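Dihydrodipicolinate synthase (Agrobacterium tumefaciens, PDB 3B4U) probably catalyses the condensation of pyruvate with aspartate semialdehyde, an early step in the bacterial route to diaminopimelate and lysine. Local coordinates at residues Ala30-Cys33 with Leu34-Cys38; Gly54-Glu57 with Arg58-Ile61; Ser83-Asp86 with Ala87-Ser91; Gly173-Ser176 with His177-Leu181; Val239-Leu242 with Lys243-Val246. One frame throughout, in Å; residues are numbered along the deposited sequence. Where two conformers were deposited one is given.

Contact 1. Residues Ala30-Cys33 with Leu34-Cys38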
loop_
_atom_site.group_PDB
_atom_site.type_symbol
_atom_site.label_atom_id
_atom_site.label_comp_id
_atom_site.label_asym_id
_atom_site.label_seq_id
_atom_site.Cartn_x
_atom_site.Cartn_y
_atom_site.Cartn_z
ATOM N N ALA B 30 6.018 23.699 -9.644
ATOM C CA ALA B 30 4.583 23.799 -9.890
ATOM C C ALA B 30 4.255 25.076 -10.660
ATOM O O ALA B 30 3.489 25.058 -11.618
ATOM C CB ALA B 30 3.818 23.757 -8.579
ATOM N N ARG B 31 4.815 26.208 -10.239
ATOM C CA ARG B 31 4.548 27.470 -10.916
ATOM C C ARG B 31 5.002 27.417 -12.366
ATOM O O ARG B 31 4.328 27.945 -13.252
ATOM C CB ARG B 31 5.266 28.615 -10.222
ATOM C CG ARG B 31 4.660 28.979 -8.885
ATOM C CD ARG B 31 3.362 29.743 -9.017
ATOM N NE ARG B 31 2.922 30.320 -7.734
ATOM C CZ ARG B 31 1.713 30.838 -7.510
ATOM N NH1 ARG B 31 1.442 31.311 -6.313
ATOM N NH2 ARG B 31 0.775 30.890 -8.441
ATOM N N ARG B 32 6.143 26.797 -12.621
ATOM C CA ARG B 32 6.652 26.640 -13.994
ATOM C C ARG B 32 5.684 25.803 -14.822
ATOM O O ARG B 32 5.340 26.161 -15.954
ATOM C CB ARG B 32 8.051 26.024 -13.952
ATOM C CG ARG B 32 8.561 25.606 -15.329
ATOM C CD ARG B 32 10.049 25.241 -15.321
ATOM N NE ARG B 32 10.313 24.192 -14.339
ATOM C CZ ARG B 32 11.304 24.175 -13.466
ATOM N NH1 ARG B 32 12.225 25.119 -13.481
ATOM N NH2 ARG B 32 11.376 23.214 -12.574
ATOM N N CYS B 33 5.233 24.671 -14.295
ATOM C CA CYS B 33 4.312 23.825 -15.029
ATOM C C CYS B 33 2.981 24.516 -15.314
ATOM O O CYS B 33 2.436 24.410 -16.432
ATOM C CB CYS B 33 4.079 22.526 -14.239
ATOM S SG CYS B 33 5.492 21.398 -14.216
ATOM N N LEU B 34 2.469 25.242 -14.334
ATOM C CA LEU B 34 1.265 26.042 -14.535
ATOM C C LEU B 34 1.473 27.117 -15.588
ATOM O O LEU B 34 0.694 27.230 -16.539
ATOM C CB LEU B 34 0.810 26.629 -13.199
ATOM C CG LEU B 34 0.298 25.625 -12.158
ATOM C CD1 LEU B 34 0.241 26.263 -10.785
ATOM C CD2 LEU B 34 -1.057 25.039 -12.517
ATOM N N SER B 35 2.592 27.812 -15.536
ATOM C CA SER B 35 2.895 28.848 -16.524
ATOM C C SER B 35 3.037 28.307 -17.936
ATOM O O SER B 35 2.702 28.984 -18.915
ATOM C CB SER B 35 4.197 29.565 -16.113
ATOM O OG SER B 35 4.614 30.524 -17.089
ATOM N N ASN B 36 3.556 27.099 -18.062
ATOM C CA ASN B 36 3.837 26.498 -19.355
ATOM C C ASN B 36 2.686 25.694 -19.920
ATOM O O ASN B 36 2.859 25.068 -20.964
ATOM C CB ASN B 36 5.072 25.621 -19.263
ATOM C CG ASN B 36 6.346 26.424 -19.173
ATOM O OD1 ASN B 36 6.372 27.613 -19.546
ATOM N ND2 ASN B 36 7.402 25.815 -18.649
ATOM N N GLY B 37 1.515 25.691 -19.283
ATOM C CA GLY B 37 0.341 25.089 -19.890
ATOM C C GLY B 37 -0.469 24.141 -19.061
ATOM O O GLY B 37 -1.476 23.664 -19.528
ATOM N N CYS B 38 -0.086 23.867 -17.821
ATOM C CA CYS B 38 -0.950 23.063 -16.981
ATOM C C CYS B 38 -2.071 23.923 -16.423
ATOM O O CYS B 38 -1.860 25.050 -15.958
ATOM C CB CYS B 38 -0.184 22.438 -15.822
ATOM S SG CYS B 38 1.007 21.179 -16.334
#

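Contact 2. Residues Gly54-Glu57 with Arg58-Ile61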
loop_
_atom_site.group_PDB
_atom_site.type_symbol
_atom_site.label_atom_id
_atom_site.label_comp_id
_atom_site.label_asym_id
_atom_site.label_seq_id
_atom_site.Cartn_x
_atom_site.Cartn_y
_atom_site.Cartn_z
ATOM N N GLY B 54 5.118 11.159 3.668
ATOM C CA GLY B 54 4.453 10.878 4.914
ATOM C C GLY B 54 3.136 11.605 5.073
ATOM O O GLY B 54 2.843 12.622 4.419
ATOM N N SER B 55 2.346 11.107 6.011
ATOM C CA SER B 55 1.057 11.686 6.320
ATOM C C SER B 55 1.177 13.066 6.959
ATOM O O SER B 55 0.250 13.873 6.828
ATOM C CB SER B 55 0.240 10.753 7.240
ATOM O OG SER B 55 -0.094 9.576 6.522
ATOM N N ARG B 56 2.276 13.350 7.670
ATOM C CA ARG B 56 2.532 14.699 8.152
ATOM C C ARG B 56 3.198 15.546 7.081
ATOM O O ARG B 56 2.828 16.711 6.892
ATOM C CB ARG B 56 3.380 14.677 9.437
ATOM C CG ARG B 56 2.669 14.043 10.598
ATOM C CD ARG B 56 3.498 14.038 11.852
ATOM N NE ARG B 56 4.657 13.155 11.809
ATOM C CZ ARG B 56 5.915 13.569 11.877
ATOM N NH1 ARG B 56 6.243 14.862 11.833
ATOM N NH2 ARG B 56 6.864 12.671 11.991
ATOM N N GLU B 57 4.135 14.966 6.317
ATOM C CA GLU B 57 4.768 15.708 5.254
ATOM C C GLU B 57 3.767 16.270 4.254
ATOM O O GLU B 57 3.874 17.426 3.835
ATOM C CB GLU B 57 5.764 14.828 4.503
ATOM C CG GLU B 57 7.033 14.545 5.228
ATOM C CD GLU B 57 7.967 13.693 4.440
ATOM O OE1 GLU B 57 7.519 12.737 3.770
ATOM O OE2 GLU B 57 9.184 13.958 4.492
ATOM N N ARG B 58 2.767 15.481 3.883
ATOM C CA ARG B 58 1.820 15.964 2.884
ATOM C C ARG B 58 1.021 17.154 3.408
ATOM O O ARG B 58 0.623 18.008 2.626
ATOM C CB ARG B 58 0.923 14.832 2.415
ATOM C CG ARG B 58 -0.004 14.237 3.415
ATOM C CD ARG B 58 -0.770 13.064 2.805
ATOM N NE ARG B 58 -1.836 13.515 1.900
ATOM C CZ ARG B 58 -2.004 13.106 0.648
ATOM N NH1 ARG B 58 -1.173 12.285 0.027
ATOM N NH2 ARG B 58 -3.036 13.575 -0.018
ATOM N N GLN B 59 0.745 17.165 4.713
ATOM C CA GLN B 59 0.027 18.289 5.320
ATOM C C GLN B 59 0.867 19.552 5.286
ATOM O O GLN B 59 0.372 20.627 4.973
ATOM C CB GLN B 59 -0.401 17.917 6.742
ATOM C CG GLN B 59 -1.371 16.739 6.780
ATOM C CD GLN B 59 -1.668 16.219 8.172
ATOM O OE1 GLN B 59 -0.800 16.119 9.032
ATOM N NE2 GLN B 59 -2.889 15.814 8.359
ATOM N N ALA B 60 2.146 19.429 5.594
ATOM C CA ALA B 60 3.069 20.547 5.533
ATOM C C ALA B 60 3.190 21.068 4.101
ATOM O O ALA B 60 3.192 22.263 3.868
ATOM C CB ALA B 60 4.426 20.139 6.092
ATOM N N ILE B 61 3.300 20.163 3.131
ATOM C CA ILE B 61 3.454 20.545 1.744
ATOM C C ILE B 61 2.214 21.271 1.240
ATOM O O ILE B 61 2.315 22.341 0.628
ATOM C CB ILE B 61 3.793 19.316 0.892
ATOM C CG1 ILE B 61 5.201 18.805 1.231
ATOM C CG2 ILE B 61 3.699 19.649 -0.602
ATOM C CD1 ILE B 61 5.462 17.370 0.770
#

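Contact 3. Residues Ser83-Asp86 with Ala87-Ser91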
loop_
_atom_site.group_PDB
_atom_site.type_symbol
_atom_site.label_atom_id
_atom_site.label_comp_id
_atom_site.label_asym_id
_atom_site.label_seq_id
_atom_site.Cartn_x
_atom_site.Cartn_y
_atom_site.Cartn_z
ATOM N N SER B 83 -6.598 2.155 4.004
ATOM C CA SER B 83 -7.681 2.122 4.971
ATOM C C SER B 83 -8.698 3.178 4.631
ATOM O O SER B 83 -8.394 4.263 4.100
ATOM C CB SER B 83 -7.145 2.350 6.399
ATOM O OG SER B 83 -6.602 3.653 6.537
ATOM N N ILE B 84 -9.946 2.881 5.003
ATOM C CA ILE B 84 -11.041 3.811 4.856
ATOM C C ILE B 84 -10.752 5.081 5.643
ATOM O O ILE B 84 -10.966 6.193 5.136
ATOM C CB ILE B 84 -12.362 3.130 5.328
ATOM C CG1 ILE B 84 -12.759 2.025 4.330
ATOM C CG2 ILE B 84 -13.478 4.166 5.508
ATOM C CD1 ILE B 84 -13.677 0.960 4.937
ATOM N N GLU B 85 -10.318 4.943 6.895
ATOM C CA GLU B 85 -10.093 6.103 7.759
ATOM C C GLU B 85 -9.068 7.042 7.170
ATOM O O GLU B 85 -9.275 8.251 7.102
ATOM C CB GLU B 85 -9.662 5.638 9.155
ATOM C CG GLU B 85 -9.444 6.793 10.110
ATOM C CD GLU B 85 -9.231 6.307 11.530
ATOM O OE1 GLU B 85 -8.176 5.714 11.817
ATOM O OE2 GLU B 85 -10.141 6.524 12.375
ATOM N N ASP B 86 -7.947 6.501 6.730
ATOM C CA ASP B 86 -6.884 7.386 6.234
ATOM C C ASP B 86 -7.249 7.971 4.862
ATOM O O ASP B 86 -6.952 9.125 4.606
ATOM C CB ASP B 86 -5.558 6.661 6.138
ATOM C CG ASP B 86 -4.946 6.387 7.461
ATOM O OD1 ASP B 86 -5.622 6.411 8.494
ATOM O OD2 ASP B 86 -3.723 6.165 7.469
ATOM N N ALA B 87 -7.915 7.200 4.009
ATOM C CA ALA B 87 -8.317 7.744 2.724
ATOM C C ALA B 87 -9.322 8.862 2.916
ATOM O O ALA B 87 -9.242 9.913 2.261
ATOM C CB ALA B 87 -8.908 6.649 1.830
ATOM N N ALA B 88 -10.273 8.663 3.827
ATOM C CA ALA B 88 -11.228 9.712 4.104
ATOM C C ALA B 88 -10.584 10.944 4.741
ATOM O O ALA B 88 -10.898 12.060 4.388
ATOM C CB ALA B 88 -12.342 9.180 4.970
ATOM N N ASP B 89 -9.667 10.730 5.674
ATOM C CA ASP B 89 -9.051 11.849 6.369
ATOM C C ASP B 89 -8.235 12.695 5.405
ATOM O O ASP B 89 -8.339 13.918 5.391
ATOM C CB ASP B 89 -8.166 11.376 7.521
ATOM C CG ASP B 89 -8.952 10.942 8.756
ATOM O OD1 ASP B 89 -10.202 11.116 8.817
ATOM O OD2 ASP B 89 -8.285 10.410 9.667
ATOM N N GLN B 90 -7.438 12.044 4.563
ATOM C CA GLN B 90 -6.594 12.778 3.596
ATOM C C GLN B 90 -7.489 13.498 2.588
ATOM O O GLN B 90 -7.249 14.652 2.217
ATOM C CB GLN B 90 -5.603 11.847 2.871
ATOM C CG GLN B 90 -4.514 11.292 3.752
ATOM C CD GLN B 90 -3.469 10.507 2.955
ATOM O OE1 GLN B 90 -3.450 10.526 1.734
ATOM N NE2 GLN B 90 -2.565 9.854 3.663
ATOM N N SER B 91 -8.522 12.828 2.119
ATOM C CA SER B 91 -9.447 13.434 1.145
ATOM C C SER B 91 -10.160 14.631 1.753
ATOM O O SER B 91 -10.236 15.691 1.122
ATOM C CB SER B 91 -10.456 12.412 0.673
ATOM O OG SER B 91 -9.859 11.345 -0.049
HETATM O O HOH W 1 -11.700 9.247 8.458
HETATM O O HOH W 2 -6.039 8.966 9.522
HETATM O O HOH W 3 -2.684 8.763 6.440
#

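Contact 4. Residues Gly173-Ser176 with His177-Leu181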
loop_
_atom_site.group_PDB
_atom_site.type_symbol
_atom_site.label_atom_id
_atom_site.label_comp_id
_atom_site.label_asym_id
_atom_site.label_seq_id
_atom_site.Cartn_x
_atom_site.Cartn_y
_atom_site.Cartn_z
ATOM N N GLY B 173 -3.567 1.763 -19.948
ATOM C CA GLY B 173 -2.993 1.491 -21.249
ATOM C C GLY B 173 -3.769 0.427 -22.020
ATOM O O GLY B 173 -3.226 -0.177 -22.925
ATOM N N ASN B 174 -5.043 0.259 -21.727
ATOM C CA ASN B 174 -5.897 -0.768 -22.337
ATOM C C ASN B 174 -7.021 -0.053 -23.052
ATOM O O ASN B 174 -8.033 0.289 -22.455
ATOM C CB ASN B 174 -6.412 -1.665 -21.223
ATOM C CG ASN B 174 -7.244 -2.800 -21.694
ATOM O OD1 ASN B 174 -7.666 -2.819 -22.829
ATOM N ND2 ASN B 174 -7.535 -3.757 -20.795
ATOM N N TRP B 175 -6.854 0.161 -24.353
ATOM C CA TRP B 175 -7.814 0.956 -25.100
ATOM C C TRP B 175 -9.193 0.371 -25.117
ATOM O O TRP B 175 -10.192 1.104 -25.090
ATOM C CB TRP B 175 -7.326 1.215 -26.530
ATOM C CG TRP B 175 -8.299 2.032 -27.302
ATOM C CD1 TRP B 175 -9.098 1.608 -28.341
ATOM C CD2 TRP B 175 -8.604 3.400 -27.112
ATOM N NE1 TRP B 175 -9.878 2.627 -28.784
ATOM C CE2 TRP B 175 -9.613 3.745 -28.040
ATOM C CE3 TRP B 175 -8.165 4.369 -26.212
ATOM C CZ2 TRP B 175 -10.138 5.023 -28.123
ATOM C CZ3 TRP B 175 -8.697 5.629 -26.290
ATOM C CH2 TRP B 175 -9.694 5.937 -27.205
ATOM N N SER B 176 -9.307 -0.950 -25.146
ATOM C CA SER B 176 -10.624 -1.619 -25.084
ATOM C C SER B 176 -11.391 -1.162 -23.865
ATOM O O SER B 176 -12.614 -1.082 -23.874
ATOM C CB SER B 176 -10.508 -3.155 -25.099
ATOM O OG SER B 176 -10.066 -3.772 -23.899
ATOM N N HIS B 177 -10.656 -0.955 -22.776
ATOM C CA HIS B 177 -11.234 -0.447 -21.534
ATOM C C HIS B 177 -11.537 1.050 -21.643
ATOM O O HIS B 177 -12.659 1.495 -21.402
ATOM C CB HIS B 177 -10.229 -0.712 -20.417
ATOM C CG HIS B 177 -10.693 -0.254 -19.077
ATOM N ND1 HIS B 177 -10.399 0.976 -18.518
ATOM C CD2 HIS B 177 -11.461 -0.914 -18.181
ATOM C CE1 HIS B 177 -10.980 1.035 -17.328
ATOM N NE2 HIS B 177 -11.617 -0.096 -17.099
ATOM N N THR B 178 -10.549 1.832 -22.051
ATOM C CA THR B 178 -10.705 3.277 -22.146
ATOM C C THR B 178 -11.873 3.661 -23.052
ATOM O O THR B 178 -12.636 4.586 -22.738
ATOM C CB THR B 178 -9.423 3.925 -22.659
ATOM O OG1 THR B 178 -8.315 3.389 -21.939
ATOM C CG2 THR B 178 -9.457 5.424 -22.509
ATOM N N GLU B 179 -11.985 2.990 -24.200
ATOM C CA GLU B 179 -13.042 3.335 -25.132
ATOM C C GLU B 179 -14.443 3.116 -24.527
ATOM O O GLU B 179 -15.352 3.877 -24.821
ATOM C CB GLU B 179 -12.845 2.604 -26.464
ATOM C CG GLU B 179 -13.239 1.182 -26.517
ATOM C CD GLU B 179 -13.185 0.626 -27.930
ATOM O OE1 GLU B 179 -13.349 1.419 -28.859
ATOM O OE2 GLU B 179 -12.980 -0.574 -28.074
ATOM N N ARG B 180 -14.607 2.063 -23.718
ATOM C CA ARG B 180 -15.843 1.809 -22.967
ATOM C C ARG B 180 -16.077 2.851 -21.893
ATOM O O ARG B 180 -17.210 3.266 -21.677
ATOM C CB ARG B 180 -15.806 0.431 -22.317
ATOM C CG ARG B 180 -15.887 -0.677 -23.322
ATOM C CD ARG B 180 -15.733 -2.020 -22.673
ATOM N NE ARG B 180 -16.902 -2.318 -21.860
ATOM C CZ ARG B 180 -16.884 -2.702 -20.590
ATOM N NH1 ARG B 180 -15.744 -2.857 -19.930
ATOM N NH2 ARG B 180 -18.035 -2.941 -19.969
ATOM N N LEU B 181 -15.000 3.275 -21.202
ATOM C CA LEU B 181 -15.153 4.378 -20.254
ATOM C C LEU B 181 -15.711 5.591 -20.958
ATOM O O LEU B 181 -16.540 6.292 -20.412
ATOM C CB LEU B 181 -13.835 4.764 -19.552
ATOM C CG LEU B 181 -13.275 3.801 -18.522
ATOM C CD1 LEU B 181 -11.979 4.412 -18.014
ATOM C CD2 LEU B 181 -14.253 3.542 -17.377
HETATM O O HOH W 4 -14.032 -1.807 -26.191
#

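Contact 5. Residues Val239-Leu242 with Lys243-Val246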
loop_
_atom_site.group_PDB
_atom_site.type_symbol
_atom_site.label_atom_id
_atom_site.label_comp_id
_atom_site.label_asym_id
_atom_site.label_seq_id
_atom_site.Cartn_x
_atom_site.Cartn_y
_atom_site.Cartn_z
ATOM N N VAL B 239 8.187 5.090 -25.132
ATOM C CA VAL B 239 8.713 3.758 -25.420
ATOM C C VAL B 239 10.197 3.681 -25.149
ATOM O O VAL B 239 10.683 2.727 -24.561
ATOM C CB VAL B 239 8.455 3.314 -26.905
ATOM C CG1 VAL B 239 9.125 1.969 -27.172
ATOM C CG2 VAL B 239 6.998 3.225 -27.121
ATOM N N GLU B 240 10.951 4.654 -25.627
ATOM C CA GLU B 240 12.411 4.647 -25.434
ATOM C C GLU B 240 12.768 4.606 -23.954
ATOM O O GLU B 240 13.776 4.010 -23.558
ATOM C CB GLU B 240 13.038 5.879 -26.083
ATOM C CG GLU B 240 12.926 5.910 -27.572
ATOM C CD GLU B 240 13.865 4.976 -28.308
ATOM O OE1 GLU B 240 14.906 4.601 -27.744
ATOM O OE2 GLU B 240 13.565 4.649 -29.481
ATOM N N LEU B 241 11.932 5.192 -23.114
ATOM C CA LEU B 241 12.193 5.218 -21.699
ATOM C C LEU B 241 11.774 3.936 -20.981
ATOM O O LEU B 241 12.070 3.784 -19.794
ATOM C CB LEU B 241 11.536 6.425 -21.014
ATOM C CG LEU B 241 12.020 7.811 -21.512
ATOM C CD1 LEU B 241 11.185 8.928 -20.858
ATOM C CD2 LEU B 241 13.524 8.003 -21.297
ATOM N N LEU B 242 11.082 3.007 -21.647
ATOM C CA LEU B 242 10.632 1.765 -20.973
ATOM C C LEU B 242 11.779 0.973 -20.380
ATOM O O LEU B 242 11.544 0.132 -19.516
ATOM C CB LEU B 242 9.884 0.832 -21.932
ATOM C CG LEU B 242 8.511 1.315 -22.363
ATOM C CD1 LEU B 242 8.027 0.467 -23.501
ATOM C CD2 LEU B 242 7.517 1.283 -21.210
ATOM N N LYS B 243 12.980 1.177 -20.906
ATOM C CA LYS B 243 14.171 0.539 -20.440
ATOM C C LYS B 243 14.472 0.916 -18.981
ATOM O O LYS B 243 15.262 0.223 -18.374
ATOM C CB LYS B 243 15.389 0.939 -21.317
ATOM C CG LYS B 243 15.467 0.315 -22.714
ATOM C CD LYS B 243 16.776 0.720 -23.383
ATOM C CE LYS B 243 16.989 0.021 -24.721
ATOM N NZ LYS B 243 15.883 0.274 -25.673
ATOM N N PHE B 244 13.863 1.992 -18.433
ATOM C CA PHE B 244 14.271 2.597 -17.147
ATOM C C PHE B 244 13.060 2.720 -16.211
ATOM O O PHE B 244 11.930 2.883 -16.675
ATOM C CB PHE B 244 14.916 3.972 -17.424
ATOM C CG PHE B 244 15.914 3.970 -18.560
ATOM C CD1 PHE B 244 17.200 3.465 -18.377
ATOM C CD2 PHE B 244 15.584 4.475 -19.804
ATOM C CE1 PHE B 244 18.112 3.449 -19.435
ATOM C CE2 PHE B 244 16.492 4.457 -20.862
ATOM C CZ PHE B 244 17.755 3.948 -20.672
ATOM N N PRO B 245 13.256 2.651 -14.864
ATOM C CA PRO B 245 12.132 2.930 -13.952
ATOM C C PRO B 245 11.481 4.276 -14.247
ATOM O O PRO B 245 12.168 5.254 -14.463
ATOM C CB PRO B 245 12.788 2.894 -12.551
ATOM C CG PRO B 245 13.813 1.856 -12.722
ATOM C CD PRO B 245 14.435 2.244 -14.076
ATOM N N VAL B 246 10.161 4.295 -14.291
ATOM C CA VAL B 246 9.459 5.419 -14.921
ATOM C C VAL B 246 9.648 6.736 -14.170
ATOM O O VAL B 246 10.008 7.752 -14.775
ATOM C CB VAL B 246 7.932 5.116 -15.122
ATOM C CG1 VAL B 246 7.234 6.245 -15.838
ATOM C CG2 VAL B 246 7.671 3.813 -15.850
HETATM O O HOH W 5 15.663 3.579 -25.400
HETATM O O HOH W 6 9.764 1.404 -17.204
#

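Contact 1. Residues Ala30-Cys33 with Leu34-Cys38
Leu34 N donates to Ala30 O at 2.9 Å with an N-H...O angle of 169°, and Ser35 N and Asn36 N continue the helical pattern onto Arg31 O and Arg32 O. These backbone bonds belong to the last turn of helix 23-35 and the turn that leaves it. Cys33 O then departs from the pattern, receiving Cys38 N from five residues on at 2.9 Å. Inside that bond Gly37 N reaches Leu34 O at 3.3 Å. These two nested bonds, with Gly37 at a positive phi, define a Schellman motif. It ends the helix of a beta-alpha-beta unit and turns the chain toward strand 40-43.

Leu34 CG packs on the carbonyl of the previous turn, 3.3 Å from Ala30 O. The apolar touch is that of Cys38 SG with Cys33 CB, at 4.0 Å, and the Cys38 side chain also meets Leu7 and Ala9 of strand 6-10.

Among the polar groups, Arg32 offers its aliphatic part: CG is 3.5 Å from Asn36 ND2. With CG anti to the backbone N (chi1 170°), the arginine chain is carried past the amide, the guanidinium and amide planes standing 27° apart. The guanidinium group goes on to a salt bridge between NH1 and Glu260 and a bond from NH2 to His29.

Contact 2. Residues Gly54-Glu57 with Arg58-Ile61
Gly54 and Arg58 meet where the chain enters helix 57-67, on the outer ring of helices of the TIM barrel to which this family belongs. Three backbone bonds mark the helical path: Arg58 N to Gly54 O, at 2.9 Å, is followed by Ala60 N to Arg56 O and Ile61 N to Glu57 O.

Carbon-to-carbonyl packing comes next. Arg58 CG stands between the backbone N and the carbonyl carbon (chi1 65°), which lays the methylene against the previous turn, 3.4 Å from Ser55 O. The guanidinium group continues inward, where NH2 donates to Gly78 O. Gln59 CG lies 3.3 Å from the same Ser55 oxygen, while its NE2 is drawn off to Glu93. The CG1 branch of Ile61 lies 3.2 Å from Glu57 O, and the rest of that side chain meets Ile23 and Met26 of helix 23-35.

Two polar ends, those of Ser55 and Arg56, cross the subunit boundary. Arg56 NE forms a salt bridge with Asp89 of the second subunit, and Ser55 OG bonds to Asp86 of that subunit.

A last bond joins Gly54 to the side chain three residues on. Glu57 OE1, which also pairs with Arg267, takes Gly54 N on its anti lone pair, the one away from OE2, at 2.9 Å and an N-H...O angle of 173°.

Contact 3. Residues Ser83-Asp86 with Ala87-Ser91
Glu85 and Asp89, one helical turn apart, lie side by side and point the same way. Glu85 CG is 3.8 Å from Asp89 OD2, and the two carboxylate planes are only 19° apart. Their charged oxygens stay separate, Glu85 OE2 and Asp89 OD2 being 5.1 Å from each other. The helix here is regular: Asp89 N bonds to Glu85 O, flanked by Ala88 N to Ile84 O and Gln90 N to Asp86 O.

Water links the acids on this face. One molecule donates to Asp86 OD1 at 2.8 Å and to Asp89 OD2 at 2.7 Å, spanning another pair of carboxylates. A second accepts from Gln90 NE2 at 3.0 Å and gives a weak bond to Asp86 OD2, whose stronger partner is Ser55 OG of the second subunit.

The next shell sets the start of the helix. Ser83 is its N-cap: OG accepts from Asp86 N at 3.2 Å, while Ser83 O takes Ala87 N. Further along, Ala87 O is gripped twice by Ser91, whose N and OG come from opposite faces of the carbonyl plane, the hydroxyl at 2.8 Å.

Beyond this, Glu85 OE1 receives Arg56 N and Glu57 N of the second subunit, so the acidic face takes part in the dimer interface. Helix 84-96 is the crossover between strands 75-79 and 101-104; Ala87, Gln90 and Ser91 pack on Val79 of the first strand, while Ile84 and Ala88 lean on helix 115-129 through Trp121 and Lys128.

Contact 4. Residues Gly173-Ser176 with His177-Leu181
Asn174 meets His177 and Thr178 at the N-cap of helix 175-185. Its carbonyl O takes Thr178 N at 3.0 Å in the carbonyl plane, with a weak second bond from His177 N. The amide crosses the histidine side chain at about a right angle, CG lying 3.9 Å from His177 CB; the imidazole itself leads on to Leu149 O through NE2.

Trp175 comes next, its CG anti to the backbone N (chi1 -180°), which lays the indole forward against the next turn, beside Thr178 and Glu179. Glu179 CB sits over one ring face in a CH-pi contact, 4.0 Å from the centroid of the five-membered ring and 26° off its normal. Thr178 CB approaches obliquely at 3.8 Å from Trp175 CE3, while Thr178 OG1 bonds to Asp170. Glu179 N also donates to Trp175 O at 2.8 Å.

Ser176 has two conformers; in the one described, a water donates to its backbone O at 2.8 Å and to Glu179 OE2.

Glu179 thus divides its chemistry, giving charge to water and carbon to the indole. The ring packs against the aliphatic CB of an acidic residue, while Trp175 also makes a cation-pi pair with Arg200.

Contact 5. Residues Val239-Leu242 with Lys243-Val246
Phe244 turns its ring back toward Leu241 and Glu240. One face carries Lys243 CB, 3.7 Å above the plane and over the ring centre. From the earlier turn, two carbonyls approach obliquely, with Leu241 O at 3.6 Å from Phe244 CD2 and Glu240 O somewhat farther off CE2. The apolar touch across the segments is between Leu241 CD2 and Phe244 CD2, at 4.3 Å. The same two side chains meet Ile281 of helix 275-289.

Phe244 N bonds to Leu241 O at 2.9 Å, with the donor 43° above the carbonyl plane and so not on a lone pair. This i to i+3 bond, with Leu242 and Lys243 both in helical backbone angles, makes a beta turn of type I or III. It takes the chain from helix 232-240 toward Pro245, the N-cap of helix 246-258.

Two waters brace the turn. One donates to Glu240 O and to Glu240 OE1, at 2.7 Å for the carboxylate oxygen, and accepts a weak bond from Lys243 NZ. A bend at the last torsion of the lysine (chi4 57°) brings NZ there, although it remains 4.9 Å from Glu240 OE1. The other donates to Leu242 O and, at 2.7 Å, to Phe244 O.

Overall arrangement
From the N terminus the five contacts run in series, each closing only a turn of helix or a helix exit; none nests in or crosses another. Contact 1 ends helix 23-35 ahead of strand 40-43, contact 2 opens helix 57-67 after that strand, and contact 3 opens helix 84-96. Contacts 2 and 3 touch directly, Arg58 CZ lying 3.2 Å from Gln90 OE1, and both face the second subunit. Contact 4 starts helix 175-185 across the barrel, its centre about 34 Å from that of contact 2. Contact 5 links the later helices 232-240 and 246-258, its nearest atoms about 11 Å from contact 4.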